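Local atomic coordinates of N-acyl-D-glutamate deacylase (Bordetella bronchiseptica, PDB entry 3GIP), a protein that catalyses, as a zinc-dependent member of the amidohydrolase superfamily, the hydrolysis of N-acyl-D-glutamate to D-glutamate and a carboxylate. Residues Y282-S287 / A440-P445; G363-P368 / H374-G379. All blocks are in the same frame, centred on the assembly; numbering follows the deposited sequence.

Contact 1 (Y282-S287 / A440-P445); sequences YPYPGS and ATWDEP. With FMT (formic acid), chain D; FMT (formic acid), chain E.
First torsions of -55° in Tyr284 and -54° in Trp442 swing each CG away from its own carbonyl carbon, and from there the two rings reach past one another. The edge of the Tyr284 ring is turned toward the face of the six-membered ring of Trp442, with the planes at 75°. The pair is an offset edge-to-face stack with centroids 6.0 Å apart. Its nearest atoms are Tyr284 CD1 and Trp442 CH2, at 4.1 Å. His374 meets both rings edge-to-face, and Phe344 also packs on Trp442.

The phenol reaches the other loop through water. A water in the plane of the Tyr284 ring accepts from Tyr284 OH at 2.6 Å and donates to Ala440 O at 2.7 Å. No direct hydrogen bond joins the two segments. In the second loop Thr441 OG1 accepts from Glu444 N at 3.0 Å, an ST motif that closes the turn carrying Trp442.

Two residues of 282-287 hold formates, probably from the crystallisation liquor. Tyr282 OH donates to O2 of one formate at 2.6 Å, at the edge of its ring. Ser287 OG donates to O1 of the other, also at 2.6 Å. Segment 282-287 follows strand 277-281, one of the parallel strands of the TIM-barrel fold of amidohydrolases, and such loops after the barrel strands surround the active site.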
loop_
_atom_site.group_PDB
_atom_site.type_symbol
_atom_site.label_atom_id
_atom_site.label_comp_id
_atom_site.label_asym_id
_atom_site.label_seq_id
_atom_site.Cartn_x
_atom_site.Cartn_y
_atom_site.Cartn_z
ATOM N N TYR A 282 -0.065 3.867 7.843
ATOM C CA TYR A 282 -1.133 4.731 7.364
ATOM C C TYR A 282 -1.328 5.589 8.618
ATOM O O TYR A 282 -1.170 5.104 9.739
ATOM C CB TYR A 282 -2.401 3.955 6.960
ATOM C CG TYR A 282 -2.820 2.834 7.872
ATOM C CD1 TYR A 282 -3.480 3.090 9.074
ATOM C CD2 TYR A 282 -2.573 1.507 7.525
ATOM C CE1 TYR A 282 -3.882 2.053 9.908
ATOM C CE2 TYR A 282 -2.968 0.463 8.348
ATOM C CZ TYR A 282 -3.622 0.742 9.539
ATOM O OH TYR A 282 -4.012 -0.290 10.356
ATOM N N PRO A 283 -1.635 6.880 8.443
ATOM C CA PRO A 283 -1.821 7.812 9.562
ATOM C C PRO A 283 -3.127 7.760 10.347
ATOM O O PRO A 283 -3.827 8.765 10.444
ATOM C CB PRO A 283 -1.603 9.162 8.896
ATOM C CG PRO A 283 -2.285 8.954 7.571
ATOM C CD PRO A 283 -1.796 7.574 7.152
ATOM N N TYR A 284 -3.436 6.597 10.922
ATOM C CA TYR A 284 -4.658 6.408 11.705
ATOM C C TYR A 284 -4.410 5.413 12.834
ATOM O O TYR A 284 -3.620 4.477 12.683
ATOM C CB TYR A 284 -5.791 5.867 10.829
ATOM C CG TYR A 284 -6.108 6.694 9.608
ATOM C CD1 TYR A 284 -7.167 7.606 9.603
ATOM C CD2 TYR A 284 -5.366 6.544 8.440
ATOM C CE1 TYR A 284 -7.479 8.338 8.453
ATOM C CE2 TYR A 284 -5.663 7.272 7.296
ATOM C CZ TYR A 284 -6.719 8.164 7.303
ATOM O OH TYR A 284 -7.026 8.857 6.156
ATOM N N PRO A 285 -5.096 5.592 13.976
ATOM C CA PRO A 285 -4.940 4.700 15.128
ATOM C C PRO A 285 -5.933 3.540 15.155
ATOM O O PRO A 285 -6.201 2.971 16.208
ATOM C CB PRO A 285 -5.132 5.643 16.303
ATOM C CG PRO A 285 -6.244 6.504 15.808
ATOM C CD PRO A 285 -5.835 6.810 14.364
ATOM N N GLY A 286 -6.489 3.211 13.993
ATOM C CA GLY A 286 -7.422 2.105 13.899
ATOM C C GLY A 286 -7.077 1.291 12.666
ATOM O O GLY A 286 -6.701 1.857 11.643
ATOM N N SER A 287 -7.186 -0.030 12.767
ATOM C CA SER A 287 -6.888 -0.909 11.643
ATOM C C SER A 287 -8.199 -1.326 10.993
ATOM O O SER A 287 -9.271 -0.963 11.464
ATOM C CB SER A 287 -6.139 -2.149 12.133
ATOM O OG SER A 287 -6.972 -2.945 12.963
ATOM N N ALA A 440 -11.736 12.675 4.257
ATOM C CA ALA A 440 -12.414 11.420 4.551
ATOM C C ALA A 440 -12.450 11.201 6.057
ATOM O O ALA A 440 -11.423 11.283 6.733
ATOM C CB ALA A 440 -11.696 10.260 3.870
ATOM N N THR A 441 -13.638 10.923 6.578
ATOM C CA THR A 441 -13.809 10.693 8.004
ATOM C C THR A 441 -14.365 9.296 8.241
ATOM O O THR A 441 -14.715 8.587 7.297
ATOM C CB THR A 441 -14.783 11.714 8.607
ATOM O OG1 THR A 441 -16.051 11.594 7.952
ATOM C CG2 THR A 441 -14.251 13.131 8.430
ATOM N N TRP A 442 -14.445 8.896 9.504
ATOM C CA TRP A 442 -14.969 7.579 9.820
ATOM C C TRP A 442 -16.407 7.455 9.309
ATOM O O TRP A 442 -16.783 6.422 8.761
ATOM C CB TRP A 442 -14.916 7.330 11.333
ATOM C CG TRP A 442 -13.543 7.528 11.920
ATOM C CD1 TRP A 442 -13.119 8.586 12.674
ATOM C CD2 TRP A 442 -12.408 6.665 11.765
ATOM N NE1 TRP A 442 -11.791 8.436 12.998
ATOM C CE2 TRP A 442 -11.328 7.266 12.452
ATOM C CE3 TRP A 442 -12.195 5.442 11.112
ATOM C CZ2 TRP A 442 -10.056 6.688 12.505
ATOM C CZ3 TRP A 442 -10.927 4.867 11.163
ATOM C CH2 TRP A 442 -9.874 5.492 11.856
ATOM N N ASP A 443 -17.206 8.508 9.475
ATOM C CA ASP A 443 -18.598 8.474 9.020
ATOM C C ASP A 443 -18.748 8.660 7.514
ATOM O O ASP A 443 -19.673 8.118 6.908
ATOM C CB ASP A 443 -19.435 9.544 9.724
ATOM C CG ASP A 443 -19.550 9.311 11.212
ATOM O OD1 ASP A 443 -19.395 8.153 11.656
ATOM O OD2 ASP A 443 -19.815 10.293 11.936
ATOM N N GLU A 444 -17.855 9.450 6.923
ATOM C CA GLU A 444 -17.878 9.709 5.484
ATOM C C GLU A 444 -16.479 9.428 4.954
ATOM O O GLU A 444 -15.735 10.344 4.598
ATOM C CB GLU A 444 -18.269 11.163 5.215
ATOM C CG GLU A 444 -19.708 11.485 5.593
ATOM C CD GLU A 444 -20.062 12.937 5.350
ATOM O OE1 GLU A 444 -19.680 13.792 6.175
ATOM O OE2 GLU A 444 -20.712 13.227 4.324
ATOM N N PRO A 445 -16.119 8.141 4.873
ATOM C CA PRO A 445 -14.808 7.684 4.403
ATOM C C PRO A 445 -14.441 7.877 2.938
ATOM O O PRO A 445 -13.310 7.580 2.551
ATOM C CB PRO A 445 -14.808 6.216 4.805
ATOM C CG PRO A 445 -16.231 5.830 4.582
ATOM C CD PRO A 445 -16.984 6.992 5.194
HETATM C C FMT D . -4.479 -3.311 8.972
HETATM O O1 FMT D . -5.504 -2.749 8.676
HETATM O O2 FMT D . -3.447 -2.603 9.442
HETATM C C FMT E . -5.540 -5.844 12.069
HETATM O O1 FMT E . -6.542 -5.529 12.661
HETATM O O2 FMT E . -5.127 -7.117 12.097
HETATM O O HOH W 1 -8.827 10.723 6.274
#

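Contact 2 (G363-P368 / H374-G379); sequences GSDGLP and HPRLWG. With FMT (formic acid), chain D.
The carboxylate of Asp365 and the guanidinium of Arg376 are stacked, their planes 14° apart, and both side chains run alongside in one direction. Asp365 OD2 sits over one guanidinium face, 3.3 Å from Arg376 NH2. This salt bridge rests on charge alone, since no N-H points at the oxygen; NH2 is hydrogen-bonded to Ser288 O. With chi1 at 66°, the Arg376 chain runs extended to NE past Ser364 O. There NE makes a weak, bent bond to Asp365 O at 2.7 Å (124°). At the guanidinium edge, NH1 donates to O1 of a formate at 2.8 Å.

The first segment follows strand 360-362 of the amidohydrolase barrel, and Asp365 lies near the zinc ion. The second leads into helix 376-391, so the contact folds the loop after a barrel strand onto the start of the next helix.

Leu377 CD1 packs on Gly366 CA at 3.6 Å and on the Pro368 ring, with the Leu377 and Pro368 side chains roughly perpendicular. The main partner of Ser364 OG is Asp64 OD2. Beside them a water donates to both Ser364 OG and Leu377 O.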
loop_
_atom_site.group_PDB
_atom_site.type_symbol
_atom_site.label_atom_id
_atom_site.label_comp_id
_atom_site.label_asym_id
_atom_site.label_seq_id
_atom_site.Cartn_x
_atom_site.Cartn_y
_atom_site.Cartn_z
ATOM N N GLY A 363 1.759 3.800 3.356
ATOM C CA GLY A 363 0.960 2.789 2.676
ATOM C C GLY A 363 -0.476 3.004 3.116
ATOM O O GLY A 363 -0.766 2.931 4.306
ATOM N N SER A 364 -1.381 3.253 2.172
ATOM C CA SER A 364 -2.774 3.528 2.528
ATOM C C SER A 364 -3.563 2.333 3.044
ATOM O O SER A 364 -4.422 2.485 3.917
ATOM C CB SER A 364 -3.521 4.128 1.336
ATOM O OG SER A 364 -3.835 3.129 0.379
ATOM N N ASP A 365 -3.280 1.152 2.499
ATOM C CA ASP A 365 -3.977 -0.071 2.886
ATOM C C ASP A 365 -5.485 0.102 2.695
ATOM O O ASP A 365 -6.293 -0.426 3.464
ATOM C CB ASP A 365 -3.655 -0.439 4.339
ATOM C CG ASP A 365 -3.945 -1.896 4.652
ATOM O OD1 ASP A 365 -4.269 -2.658 3.716
ATOM O OD2 ASP A 365 -3.841 -2.290 5.832
ATOM N N GLY A 366 -5.858 0.847 1.661
ATOM C CA GLY A 366 -7.264 1.065 1.386
ATOM C C GLY A 366 -7.934 -0.223 0.947
ATOM O O GLY A 366 -7.321 -1.049 0.269
ATOM N N LEU A 367 -9.185 -0.408 1.356
ATOM C CA LEU A 367 -9.955 -1.592 0.981
ATOM C C LEU A 367 -11.130 -1.055 0.165
ATOM O O LEU A 367 -12.219 -0.828 0.689
ATOM C CB LEU A 367 -10.428 -2.331 2.238
ATOM C CG LEU A 367 -9.284 -2.881 3.100
ATOM C CD1 LEU A 367 -9.823 -3.466 4.386
ATOM C CD2 LEU A 367 -8.516 -3.938 2.313
ATOM N N PRO A 368 -10.910 -0.844 -1.144
ATOM C CA PRO A 368 -11.857 -0.320 -2.133
ATOM C C PRO A 368 -13.243 -0.940 -2.294
ATOM O O PRO A 368 -14.159 -0.265 -2.762
ATOM C CB PRO A 368 -11.049 -0.356 -3.433
ATOM C CG PRO A 368 -10.143 -1.511 -3.233
ATOM C CD PRO A 368 -9.677 -1.303 -1.813
ATOM N N HIS A 374 -12.578 2.106 5.789
ATOM C CA HIS A 374 -11.768 2.892 6.702
ATOM C C HIS A 374 -11.345 4.057 5.796
ATOM O O HIS A 374 -10.967 3.846 4.639
ATOM C CB HIS A 374 -10.574 2.040 7.145
ATOM C CG HIS A 374 -9.584 2.765 7.999
ATOM N ND1 HIS A 374 -9.023 2.202 9.125
ATOM C CD2 HIS A 374 -9.016 3.985 7.863
ATOM C CE1 HIS A 374 -8.149 3.046 9.645
ATOM N NE2 HIS A 374 -8.126 4.134 8.898
ATOM N N PRO A 375 -11.416 5.301 6.299
ATOM C CA PRO A 375 -11.055 6.500 5.535
ATOM C C PRO A 375 -9.654 6.550 4.932
ATOM O O PRO A 375 -9.393 7.363 4.045
ATOM C CB PRO A 375 -11.310 7.636 6.528
ATOM C CG PRO A 375 -11.083 6.982 7.855
ATOM C CD PRO A 375 -11.777 5.655 7.682
ATOM N N ARG A 376 -8.762 5.683 5.403
ATOM C CA ARG A 376 -7.398 5.643 4.882
ATOM C C ARG A 376 -7.424 5.410 3.370
ATOM O O ARG A 376 -6.485 5.759 2.656
ATOM C CB ARG A 376 -6.605 4.535 5.579
ATOM C CG ARG A 376 -7.101 3.135 5.274
ATOM C CD ARG A 376 -6.530 2.129 6.255
ATOM N NE ARG A 376 -6.866 0.763 5.869
ATOM C CZ ARG A 376 -6.695 -0.298 6.648
ATOM N NH1 ARG A 376 -6.195 -0.161 7.871
ATOM N NH2 ARG A 376 -7.007 -1.507 6.195
ATOM N N LEU A 377 -8.513 4.820 2.892
ATOM C CA LEU A 377 -8.688 4.545 1.469
ATOM C C LEU A 377 -8.593 5.824 0.642
ATOM O O LEU A 377 -8.000 5.834 -0.441
ATOM C CB LEU A 377 -10.057 3.896 1.241
ATOM C CG LEU A 377 -10.506 3.648 -0.200
ATOM C CD1 LEU A 377 -9.631 2.577 -0.840
ATOM C CD2 LEU A 377 -11.969 3.210 -0.198
ATOM N N TRP A 378 -9.175 6.901 1.163
ATOM C CA TRP A 378 -9.197 8.186 0.469
ATOM C C TRP A 378 -8.330 9.297 1.049
ATOM O O TRP A 378 -8.085 10.293 0.372
ATOM C CB TRP A 378 -10.629 8.727 0.398
ATOM C CG TRP A 378 -11.507 8.069 -0.614
ATOM C CD1 TRP A 378 -12.128 6.860 -0.505
ATOM C CD2 TRP A 378 -11.865 8.592 -1.898
ATOM N NE1 TRP A 378 -12.855 6.597 -1.643
ATOM C CE2 TRP A 378 -12.710 7.645 -2.514
ATOM C CE3 TRP A 378 -11.553 9.772 -2.588
ATOM C CZ2 TRP A 378 -13.248 7.838 -3.792
ATOM C CZ3 TRP A 378 -12.089 9.966 -3.858
ATOM C CH2 TRP A 378 -12.928 9.000 -4.445
ATOM N N GLY A 379 -7.857 9.152 2.280
ATOM C CA GLY A 379 -7.092 10.254 2.842
ATOM C C GLY A 379 -5.722 10.039 3.442
ATOM O O GLY A 379 -5.185 10.960 4.051
HETATM C C FMT D . -4.479 -3.311 8.972
HETATM O O1 FMT D . -5.504 -2.749 8.676
HETATM O O2 FMT D . -3.447 -2.603 9.442
HETATM O O HOH W 2 -6.170 3.647 -1.095
HETATM O O HOH W 3 -10.120 1.218 3.651
#

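Overall arrangement
Contacts 1 and 2 lie side by side, their centres 8 Å apart. In sequence, both segments of contact 2 fall between those of contact 1. One formate joins them, bonded to Tyr282 OH of contact 1 and Arg376 NH1 of contact 2, with Lys250 NZ and Ser288 N as further partners. Tyr282 and Arg376 also form a cation-pi pair; Tyr282 CZ and Arg376 NH1 are 3.2 Å apart. The zinc ion, bound by Cys95, His218 and His248, is about 5 Å from the Asp365 side chain, and an acetate about 3 Å. Tyr284 is about 14 Å from the zinc. Contact 2 thus brings Asp365 close to the metal centre. The formate may mark where a substrate carboxylate binds.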